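Local coordinates for protein DNA ligase (Aquifex aeolicus, PDB 3QWU) that is a putative ATP-dependent DNA ligase that binds adenosine and calcium and probably joins nucleic acid ends through an adenylated enzyme intermediate, at residues L63-R68 with I198-K202; K241-M247 with D287-A292. All blocks are in the same frame, centred on the assembly; numbering follows the deposited sequence.

Contact 1 (L63-R68 with I198-K202)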
loop_
_atom_site.group_PDB
_atom_site.type_symbol
_atom_site.label_atom_id
_atom_site.label_comp_id
_atom_site.label_asym_id
_atom_site.label_seq_id
_atom_site.Cartn_x
_atom_site.Cartn_y
_atom_site.Cartn_z
ATOM N N LEU A 63 -2.630 -7.439 -22.643
ATOM C CA LEU A 63 -3.796 -7.935 -23.373
ATOM C C LEU A 63 -3.314 -8.958 -24.409
ATOM O O LEU A 63 -3.798 -10.083 -24.458
ATOM C CB LEU A 63 -4.559 -6.771 -24.018
ATOM C CG LEU A 63 -5.852 -7.005 -24.779
ATOM C CD1 LEU A 63 -6.857 -7.838 -24.009
ATOM C CD2 LEU A 63 -6.444 -5.598 -25.082
ATOM N N GLU A 64 -2.343 -8.583 -25.221
ATOM C CA GLU A 64 -1.971 -9.433 -26.354
ATOM C C GLU A 64 -1.292 -10.743 -25.913
ATOM O O GLU A 64 -1.716 -11.869 -26.315
ATOM C CB GLU A 64 -1.041 -8.699 -27.301
ATOM C CG GLU A 64 -0.589 -9.648 -28.445
ATOM C CD GLU A 64 -0.069 -8.933 -29.674
ATOM O OE1 GLU A 64 0.080 -7.696 -29.659
ATOM O OE2 GLU A 64 0.242 -9.629 -30.657
ATOM N N THR A 65 -0.242 -10.607 -25.106
ATOM C CA THR A 65 0.471 -11.765 -24.607
ATOM C C THR A 65 -0.369 -12.559 -23.619
ATOM O O THR A 65 -0.152 -13.717 -23.471
ATOM C CB THR A 65 1.767 -11.322 -23.945
ATOM O OG1 THR A 65 2.448 -10.452 -24.855
ATOM C CG2 THR A 65 2.646 -12.480 -23.624
ATOM N N GLY A 66 -1.321 -11.941 -22.926
ATOM C CA GLY A 66 -2.161 -12.678 -22.003
ATOM C C GLY A 66 -3.141 -13.585 -22.730
ATOM O O GLY A 66 -3.310 -14.768 -22.385
ATOM N N LEU A 67 -3.783 -13.022 -23.747
ATOM C CA LEU A 67 -4.742 -13.762 -24.544
ATOM C C LEU A 67 -4.071 -14.931 -25.254
ATOM O O LEU A 67 -4.551 -16.041 -25.227
ATOM C CB LEU A 67 -5.389 -12.837 -25.564
ATOM C CG LEU A 67 -6.393 -11.838 -25.011
ATOM C CD1 LEU A 67 -7.105 -11.187 -26.189
ATOM C CD2 LEU A 67 -7.331 -12.555 -24.085
ATOM N N ARG A 68 -2.922 -14.661 -25.828
ATOM C CA ARG A 68 -2.080 -15.662 -26.449
ATOM C C ARG A 68 -1.606 -16.741 -25.460
ATOM O O ARG A 68 -1.517 -17.896 -25.809
ATOM C CB ARG A 68 -0.914 -14.939 -27.106
ATOM C CG ARG A 68 -0.088 -15.721 -28.050
ATOM C CD ARG A 68 0.721 -14.764 -28.967
ATOM N NE ARG A 68 -0.150 -14.295 -30.052
ATOM C CZ ARG A 68 -0.102 -13.109 -30.657
ATOM N NH1 ARG A 68 0.790 -12.199 -30.292
ATOM N NH2 ARG A 68 -0.969 -12.843 -31.649
ATOM N N ILE A 198 -6.738 -10.034 -32.226
ATOM C CA ILE A 198 -6.130 -9.094 -31.319
ATOM C C ILE A 198 -6.406 -7.675 -31.740
ATOM O O ILE A 198 -6.621 -6.830 -30.869
ATOM C CB ILE A 198 -4.592 -9.304 -31.206
ATOM C CG1 ILE A 198 -4.288 -10.665 -30.555
ATOM C CG2 ILE A 198 -3.916 -8.165 -30.433
ATOM C CD1 ILE A 198 -4.855 -10.822 -29.149
ATOM N N LYS A 199 -6.392 -7.373 -33.040
ATOM C CA LYS A 199 -6.640 -5.984 -33.434
ATOM C C LYS A 199 -8.060 -5.600 -32.979
ATOM O O LYS A 199 -8.251 -4.530 -32.426
ATOM C CB LYS A 199 -6.483 -5.734 -34.925
ATOM C CG LYS A 199 -5.085 -5.206 -35.366
ATOM C CD LYS A 199 -3.973 -6.321 -35.523
ATOM C CE LYS A 199 -3.010 -6.104 -36.738
ATOM N NZ LYS A 199 -3.414 -6.878 -38.001
ATOM N N LYS A 200 -9.026 -6.489 -33.163
ATOM C CA LYS A 200 -10.420 -6.157 -32.862
ATOM C C LYS A 200 -10.658 -6.002 -31.354
ATOM O O LYS A 200 -11.269 -5.018 -30.904
ATOM C CB LYS A 200 -11.352 -7.192 -33.441
ATOM C CG LYS A 200 -11.236 -7.302 -34.968
ATOM C CD LYS A 200 -12.058 -8.485 -35.496
ATOM C CE LYS A 200 -11.549 -8.959 -36.827
ATOM N NZ LYS A 200 -12.325 -10.137 -37.348
ATOM N N ILE A 201 -10.138 -6.943 -30.575
ATOM C CA ILE A 201 -10.256 -6.858 -29.132
ATOM C C ILE A 201 -9.596 -5.599 -28.593
ATOM O O ILE A 201 -10.055 -5.045 -27.630
ATOM C CB ILE A 201 -9.652 -8.112 -28.450
ATOM C CG1 ILE A 201 -10.420 -9.340 -28.868
ATOM C CG2 ILE A 201 -9.677 -8.003 -26.937
ATOM C CD1 ILE A 201 -9.731 -10.597 -28.588
ATOM N N LYS A 202 -8.505 -5.144 -29.195
ATOM C CA LYS A 202 -7.856 -3.897 -28.723
ATOM C C LYS A 202 -8.677 -2.683 -29.081
ATOM O O LYS A 202 -8.740 -1.743 -28.304
ATOM C CB LYS A 202 -6.431 -3.731 -29.262
ATOM C CG LYS A 202 -5.464 -4.617 -28.538
ATOM C CD LYS A 202 -4.048 -4.700 -29.130
ATOM C CE LYS A 202 -3.181 -3.478 -28.879
ATOM N NZ LYS A 202 -1.823 -3.884 -28.335
#

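Contact 2 (K241-M247 with D287-A292)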
loop_
_atom_site.group_PDB
_atom_site.type_symbol
_atom_site.label_atom_id
_atom_site.label_comp_id
_atom_site.label_asym_id
_atom_site.label_seq_id
_atom_site.Cartn_x
_atom_site.Cartn_y
_atom_site.Cartn_z
ATOM N N LYS A 241 -9.129 6.490 -7.133
ATOM C CA LYS A 241 -9.794 7.713 -6.649
ATOM C C LYS A 241 -10.955 7.495 -5.715
ATOM O O LYS A 241 -11.044 8.158 -4.669
ATOM C CB LYS A 241 -10.290 8.545 -7.828
ATOM C CG LYS A 241 -11.282 9.685 -7.493
ATOM C CD LYS A 241 -10.717 11.077 -7.666
ATOM C CE LYS A 241 -11.755 12.181 -7.391
ATOM N NZ LYS A 241 -11.722 13.254 -8.498
ATOM N N THR A 242 -11.878 6.607 -6.077
ATOM C CA THR A 242 -13.051 6.436 -5.247
ATOM C C THR A 242 -12.720 5.661 -4.010
ATOM O O THR A 242 -13.524 5.596 -3.143
ATOM C CB THR A 242 -14.183 5.704 -5.973
ATOM O OG1 THR A 242 -13.681 4.457 -6.365
ATOM C CG2 THR A 242 -14.637 6.484 -7.241
ATOM N N ASN A 243 -11.540 5.068 -3.915
ATOM C CA ASN A 243 -11.151 4.368 -2.690
ATOM C C ASN A 243 -10.287 5.178 -1.726
ATOM O O ASN A 243 -9.710 4.622 -0.787
ATOM C CB ASN A 243 -10.419 3.095 -3.053
ATOM C CG ASN A 243 -11.329 1.936 -3.023
ATOM O OD1 ASN A 243 -11.373 1.198 -2.008
ATOM N ND2 ASN A 243 -12.152 1.784 -4.091
ATOM N N ALA A 244 -10.154 6.476 -1.982
ATOM C CA ALA A 244 -9.345 7.335 -1.109
ATOM C C ALA A 244 -9.791 7.244 0.360
ATOM O O ALA A 244 -8.967 7.085 1.223
ATOM C CB ALA A 244 -9.403 8.781 -1.575
ATOM N N LYS A 245 -11.091 7.380 0.628
ATOM C CA LYS A 245 -11.610 7.453 2.003
ATOM C C LYS A 245 -11.372 6.145 2.752
ATOM O O LYS A 245 -11.399 6.076 3.989
ATOM C CB LYS A 245 -13.087 7.822 1.980
ATOM C CG LYS A 245 -13.290 9.270 1.559
ATOM C CD LYS A 245 -14.732 9.625 1.281
ATOM C CE LYS A 245 -14.961 11.112 1.006
ATOM N NZ LYS A 245 -16.418 11.405 0.943
ATOM N N ASN A 246 -11.009 5.152 1.951
ATOM C CA ASN A 246 -10.977 3.753 2.287
ATOM C C ASN A 246 -9.585 3.296 2.498
ATOM O O ASN A 246 -9.365 2.120 2.690
ATOM C CB ASN A 246 -11.512 2.994 1.049
ATOM C CG ASN A 246 -12.438 1.910 1.403
ATOM O OD1 ASN A 246 -13.466 1.742 0.721
ATOM N ND2 ASN A 246 -12.136 1.175 2.502
ATOM N N MET A 247 -8.631 4.222 2.428
ATOM C CA MET A 247 -7.199 3.870 2.345
ATOM C C MET A 247 -6.588 3.178 3.543
ATOM O O MET A 247 -5.506 2.642 3.407
ATOM C CB MET A 247 -6.330 5.090 2.049
ATOM C CG MET A 247 -5.924 5.192 0.632
ATOM S SD MET A 247 -4.886 6.633 0.354
ATOM C CE MET A 247 -5.323 6.887 -1.395
ATOM N N ASP A 287 -6.638 13.915 -5.692
ATOM C CA ASP A 287 -7.977 14.515 -5.561
ATOM C C ASP A 287 -8.960 13.732 -4.710
ATOM O O ASP A 287 -9.803 14.334 -4.060
ATOM C CB ASP A 287 -8.590 14.800 -6.898
ATOM C CG ASP A 287 -7.861 15.842 -7.625
ATOM O OD1 ASP A 287 -7.215 16.706 -6.965
ATOM O OD2 ASP A 287 -7.900 15.777 -8.859
ATOM N N GLY A 288 -8.844 12.419 -4.644
ATOM C CA GLY A 288 -9.717 11.658 -3.740
ATOM C C GLY A 288 -9.457 11.982 -2.286
ATOM O O GLY A 288 -10.354 12.116 -1.507
ATOM N N LEU A 289 -8.200 12.142 -1.949
ATOM C CA LEU A 289 -7.789 12.443 -0.589
ATOM C C LEU A 289 -8.104 13.898 -0.270
ATOM O O LEU A 289 -8.556 14.180 0.811
ATOM C CB LEU A 289 -6.279 12.111 -0.401
ATOM C CG LEU A 289 -5.792 11.086 0.628
ATOM C CD1 LEU A 289 -6.867 10.112 1.191
ATOM C CD2 LEU A 289 -4.606 10.314 0.121
ATOM N N PHE A 290 -7.892 14.811 -1.222
ATOM C CA PHE A 290 -8.219 16.241 -1.020
ATOM C C PHE A 290 -9.681 16.407 -0.711
ATOM O O PHE A 290 -10.047 17.159 0.163
ATOM C CB PHE A 290 -7.914 17.086 -2.272
ATOM C CG PHE A 290 -7.435 18.423 -1.970
ATOM C CD1 PHE A 290 -6.087 18.635 -1.706
ATOM C CD2 PHE A 290 -8.301 19.492 -1.918
ATOM C CE1 PHE A 290 -5.592 19.913 -1.357
ATOM C CE2 PHE A 290 -7.835 20.802 -1.596
ATOM C CZ PHE A 290 -6.476 21.003 -1.315
ATOM N N GLN A 291 -10.531 15.699 -1.445
ATOM C CA GLN A 291 -11.949 15.711 -1.144
ATOM C C GLN A 291 -12.292 15.134 0.192
ATOM O O GLN A 291 -13.280 15.543 0.779
ATOM C CB GLN A 291 -12.714 14.880 -2.154
ATOM C CG GLN A 291 -12.875 15.504 -3.500
ATOM C CD GLN A 291 -13.361 14.474 -4.515
ATOM O OE1 GLN A 291 -13.051 14.581 -5.688
ATOM N NE2 GLN A 291 -14.125 13.478 -4.054
ATOM N N ALA A 292 -11.579 14.110 0.644
ATOM C CA ALA A 292 -11.860 13.599 1.970
ATOM C C ALA A 292 -11.429 14.628 3.058
ATOM O O ALA A 292 -12.109 14.734 4.084
ATOM C CB ALA A 292 -11.230 12.251 2.202
#

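Contact 1 (L63-R68 with I198-K202)
L63 lays its two methyls on helix 195-210: CD2 is 3.7 Å from CG of K202, the side chains running past each other in opposite directions, while CD1 faces I201. This is helix-helix packing on the mixed sheet of a probable nucleotidyltransferase (adenylation) domain; the segment axes approach to 10.8 Å at 125°, and F218 and F75 of the sheet touch L67 and I201. E64 comes next, its CG anti to the backbone N (chi1 176°) and its chain extended, which carries CD squarely across I198, 4.0 Å from CG2. OE1 stays 4.5 Å from NZ of K202, too far for a salt bridge; that ammonium is paired with E269. OE2 instead forms a salt bridge with R68, one turn on, NH1 coming to 2.7 Å on the anti side and 21° out of the carboxylate plane. With an alanine in place of E64, the guanidinium of R68 would probably lose its charged mate, and CG2 of I198 its carboxylate cover. One turn beyond L63, L67 meets I201 tip to tip, CD1 to CD1 at 3.6 Å, and the same methyl lies 3.7 Å from CD1 of I198. R68 ends the walk: NH2, bonded to the carbonyl of A193, lies 4.1 Å from CG1 of I198, whose side chain R68 crosses.

Contact 2 (K241-M247 with D287-A292)
K241 stretches across helix 276-299 near G288, burying more surface than any other residue here. Its CG stands anti to the backbone N (chi1 167°), and a bend at chi2 sends the chain over the helix backbone, CD coming 3.8 Å from N of G288. Farther out, CE sits 3.2 Å from OE1 of Q291, whose extended side chain it crosses at about a right angle, and NZ passes 3.8 Å from CB of D287. The D287 carboxylate itself is spoken for: OD2 forms a salt bridge with R283, and OD1 bonds to the hydroxyl of Y278 of the second subunit.

G288 is what allows the backbones so close, its CA only 4.9 Å from that of K241. A side chain on it would run into the carbonyl O of K241 and the methyl of A244, and CB of A244 already touches C of G288 at 3.3 Å. The contact joins the C-terminal end of helix 233-242, and the turns that follow it, to a long helix of what is probably a C-terminal region like that of Pab1020-type ligases; the K241 side chain lies about 9 Å from the bound calcium ion, which D239 and E143 help to hold.

L289, the next residue, divides its two methyls: CD1 faces A244, while CD2 is 3.7 Å from SD of M247, whose side chain lies athwart it. M355 of helix 353-363 touches both L289 and M247, and I259 of the second subunit packs on L289 as well. Farther along, CG of K245 rests 3.7 Å from CB of A292, and its NZ goes on to the carbonyl of Y303.

In the fold
From the N terminus, the chain first meets contact 1, which closes a loop of 129 residues holding much of the adenosine pocket, from E78 to V185, and brings helices 63-70 and 195-210 together. The chain then runs through strands 215-220 and 227-231 and down helix 233-242, where contact 2 opens. Its shorter loop, 39 residues with no strand, ties the end of that helix to helix 276-299. The two loops stand in series, neither nesting nor crossing, their centres 33 Å apart. Helix 254-269, which lies in the loop of contact 2, reaches back to contact 1 through E268 and E269. Both contacts also touch the second subunit.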